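Local coordinates for putative alpha-L-fucosidase (Bacteroides thetaiotaomicron, PDB 4OZO), which is an alpha-L-fucosidase of glycoside hydrolase family 29, an enzyme that hydrolyses alpha-L-fucosides, at the interface of chains A and B. Residues are numbered along the deposited sequence; one frame, centred on the assembly and turned at random. Chains: chain A/B, Putative lipoprotein.

The interface of chains A and B. Residues chain A 58, 301, 303; chain B 264, 269, 301, 305-307.
The loop of chain A bearing A:Arg301 and A:Leu303, with A:Gln58 from helix 56-66 beside it, meets loops of chain B and the start of its helix 306-322. This patch between two GH29 alpha-L-fucosidase copies shows how identical chains can meet asymmetrically, one residue doing different work on each side; the pair may be a product of crystal contacts. A:Arg301 reaches across with its guanidinium end-on to the phenol of B:Tyr264. A:Arg301 NH1 and NH2 both donate to B:Tyr264 OH, each at 3.1 Å, and that oxygen lies nearly in the guanidinium plane while the tyrosine ring is turned 72° from it. B:Tyr264 OH in turn donates to the syn lone pair of B:Asp269 OD1 at 2.6 Å. B:Asp269 OD2, the other carboxylate oxygen, forms a salt bridge with A:Arg301 NH2 at 3.0 Å, though the hydrogen bond there is weak and bent (120° at H). Replacing A:Arg301 with an alanine would probably leave the B:Asp269 carboxylate without its cross-chain positive mate and the B:Tyr264 hydroxyl without two donors. By contrast, B:Arg301 bends at chi3 (-65°) and lays a guanidinium face against its counterpart's aliphatic stem; A:Arg301 CD sits 3.8 Å above the plane of the B:Arg301 guanidinium, over the centre of the group. B:His305 presents its ring edge to the A:Arg301 guanidinium, and B:His305 CD2 meets the A:Leu303 methyl CD1 at 3.7 Å. B:His305 ND1 accepts a hydrogen bond from the backbone N of B:Thr307 at 3.0 Å, the donor tilted from the ring plane, likely steadying the ring's rotation. Farther along, the amide NE2 of A:Gln58 hydrogen-bonds B:Ser306 OG at 2.9 Å.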
ATOM      1  N   GLN A  58       1.699  -1.898 -14.566  1.00 11.96           N
ATOM      2  CA  GLN A  58       1.877  -2.003 -13.126  1.00 12.88           C
ATOM      3  C   GLN A  58       2.530  -0.727 -12.552  1.00 12.36           C
ATOM      4  O   GLN A  58       2.207  -0.302 -11.430  1.00 11.36           O
ATOM      5  CB  GLN A  58       2.648  -3.279 -12.768  1.00  8.41           C
ATOM      6  CG  GLN A  58       2.766  -3.549 -11.285  1.00  6.88           C
ATOM      7  CD  GLN A  58       4.093  -3.094 -10.718  1.00 10.41           C
ATOM      8  OE1 GLN A  58       4.989  -2.674 -11.461  1.00 10.02           O
ATOM      9  NE2 GLN A  58       4.233  -3.172  -9.399  1.00  7.68           N
ATOM     10  N   ARG A 301      12.590  -7.914 -13.049  1.00 12.60           N
ATOM     11  CA  ARG A 301      11.384  -8.469 -13.649  1.00 10.24           C
ATOM     12  C   ARG A 301      10.656  -7.401 -14.469  1.00 11.68           C
ATOM     13  O   ARG A 301       9.988  -7.722 -15.449  1.00 11.73           O
ATOM     14  CB  ARG A 301      10.465  -9.131 -12.611  1.00 13.52           C
ATOM     15  CG  ARG A 301       8.982  -9.101 -13.005  1.00 17.66           C
ATOM     16  CD  ARG A 301       8.215 -10.398 -12.795  1.00 11.74           C
ATOM     17  NE  ARG A 301       6.821 -10.230 -13.239  1.00 18.08           N
ATOM     18  CZ  ARG A 301       5.824 -11.083 -12.978  1.00 23.48           C
ATOM     19  NH1 ARG A 301       6.037 -12.195 -12.265  1.00 18.34           N
ATOM     20  NH2 ARG A 301       4.604 -10.826 -13.435  1.00 16.25           N
ATOM     21  N   LEU A 303       9.020  -4.642 -12.705  1.00 11.54           N
ATOM     22  CA  LEU A 303       7.935  -4.243 -11.831  1.00  8.69           C
ATOM     23  C   LEU A 303       8.436  -3.212 -10.838  1.00 12.01           C
ATOM     24  O   LEU A 303       9.627  -3.171 -10.527  1.00 10.38           O
ATOM     25  CB  LEU A 303       7.433  -5.450 -11.039  1.00 13.70           C
ATOM     26  CG  LEU A 303       6.635  -6.568 -11.714  1.00 11.93           C
ATOM     27  CD1 LEU A 303       6.202  -7.605 -10.677  1.00  8.92           C
ATOM     28  CD2 LEU A 303       5.438  -5.986 -12.457  1.00  9.63           C
TER
ATOM     29  N   TYR B 264       0.468 -19.783  -8.937  1.00  9.09           N
ATOM     30  CA  TYR B 264       0.755 -18.547  -9.648  1.00  9.18           C
ATOM     31  C   TYR B 264       0.737 -18.682 -11.167  1.00 12.68           C
ATOM     32  O   TYR B 264       1.363 -19.582 -11.733  1.00 10.61           O
ATOM     33  CB  TYR B 264       2.105 -17.954  -9.233  1.00 13.21           C
ATOM     34  CG  TYR B 264       2.391 -16.670  -9.979  1.00 12.04           C
ATOM     35  CD1 TYR B 264       1.917 -15.460  -9.499  1.00  7.14           C
ATOM     36  CD2 TYR B 264       3.098 -16.673 -11.192  1.00  7.62           C
ATOM     37  CE1 TYR B 264       2.153 -14.285 -10.185  1.00 11.15           C
ATOM     38  CE2 TYR B 264       3.328 -15.495 -11.893  1.00  7.62           C
ATOM     39  CZ  TYR B 264       2.854 -14.306 -11.383  1.00 10.72           C
ATOM     40  OH  TYR B 264       3.069 -13.122 -12.047  1.00 14.94           O
ATOM     41  N   ASP B 269      -2.186 -11.787 -13.156  1.00 14.16           N
ATOM     42  CA  ASP B 269      -1.621 -10.581 -12.555  1.00 14.97           C
ATOM     43  C   ASP B 269      -2.663  -9.467 -12.511  1.00 13.99           C
ATOM     44  O   ASP B 269      -2.570  -8.557 -11.704  1.00 14.41           O
ATOM     45  CB  ASP B 269      -0.400 -10.100 -13.336  1.00  9.31           C
ATOM     46  CG  ASP B 269       0.818 -10.974 -13.125  1.00 11.45           C
ATOM     47  OD1 ASP B 269       0.931 -11.628 -12.070  1.00 14.80           O
ATOM     48  OD2 ASP B 269       1.684 -11.006 -14.016  1.00 15.54           O
ATOM     49  N   ARG B 301      10.070 -16.827  -9.962  1.00  9.42           N
ATOM     50  CA  ARG B 301      11.283 -16.372  -9.290  1.00  8.46           C
ATOM     51  C   ARG B 301      11.318 -16.912  -7.861  1.00 10.82           C
ATOM     52  O   ARG B 301      12.367 -16.913  -7.228  1.00 10.97           O
ATOM     53  CB  ARG B 301      11.362 -14.851  -9.227  1.00  9.22           C
ATOM     54  CG  ARG B 301      11.417 -14.111 -10.543  1.00  7.83           C
ATOM     55  CD  ARG B 301      11.206 -12.622 -10.286  1.00  9.66           C
ATOM     56  NE  ARG B 301       9.867 -12.349  -9.763  1.00 12.45           N
ATOM     57  CZ  ARG B 301       9.455 -11.172  -9.291  1.00 18.17           C
ATOM     58  NH1 ARG B 301      10.284 -10.132  -9.243  1.00 15.32           N
ATOM     59  NH2 ARG B 301       8.208 -11.034  -8.855  1.00 15.88           N
ATOM     60  N   HIS B 305       4.236 -11.608  -5.989  1.00  7.13           N
ATOM     61  CA  HIS B 305       4.054 -10.527  -6.941  1.00  9.63           C
ATOM     62  C   HIS B 305       3.679  -9.248  -6.199  1.00 12.90           C
ATOM     63  O   HIS B 305       2.852  -9.276  -5.292  1.00 14.08           O
ATOM     64  CB  HIS B 305       2.971 -10.886  -7.956  1.00 10.36           C
ATOM     65  CG  HIS B 305       2.828  -9.890  -9.062  1.00 11.37           C
ATOM     66  ND1 HIS B 305       2.107  -8.722  -8.924  1.00 14.95           N
ATOM     67  CD2 HIS B 305       3.323  -9.879 -10.324  1.00 11.16           C
ATOM     68  CE1 HIS B 305       2.161  -8.038 -10.055  1.00 13.59           C
ATOM     69  NE2 HIS B 305       2.895  -8.719 -10.920  1.00 12.07           N
ATOM     70  N   SER B 306       4.276  -8.126  -6.580  1.00 13.46           N
ATOM     71  CA  SER B 306       4.137  -6.922  -5.776  1.00 13.56           C
ATOM     72  C   SER B 306       2.690  -6.400  -5.679  1.00 10.86           C
ATOM     73  O   SER B 306       2.344  -5.683  -4.734  1.00 10.26           O
ATOM     74  CB  SER B 306       5.134  -5.841  -6.221  1.00 11.97           C
ATOM     75  OG  SER B 306       4.634  -5.089  -7.297  1.00 19.54           O
ATOM     76  N   THR B 307       1.836  -6.787  -6.619  1.00  8.85           N
ATOM     77  CA  THR B 307       0.436  -6.398  -6.521  1.00  9.98           C
ATOM     78  C   THR B 307      -0.265  -7.140  -5.377  1.00 11.37           C
ATOM     79  O   THR B 307      -1.099  -6.581  -4.671  1.00 11.64           O
ATOM     80  CB  THR B 307      -0.315  -6.577  -7.860  1.00  9.56           C
ATOM     81  OG1 THR B 307       0.152  -5.598  -8.803  1.00 11.32           O
ATOM     82  CG2 THR B 307      -1.827  -6.395  -7.657  1.00  8.03           C
TER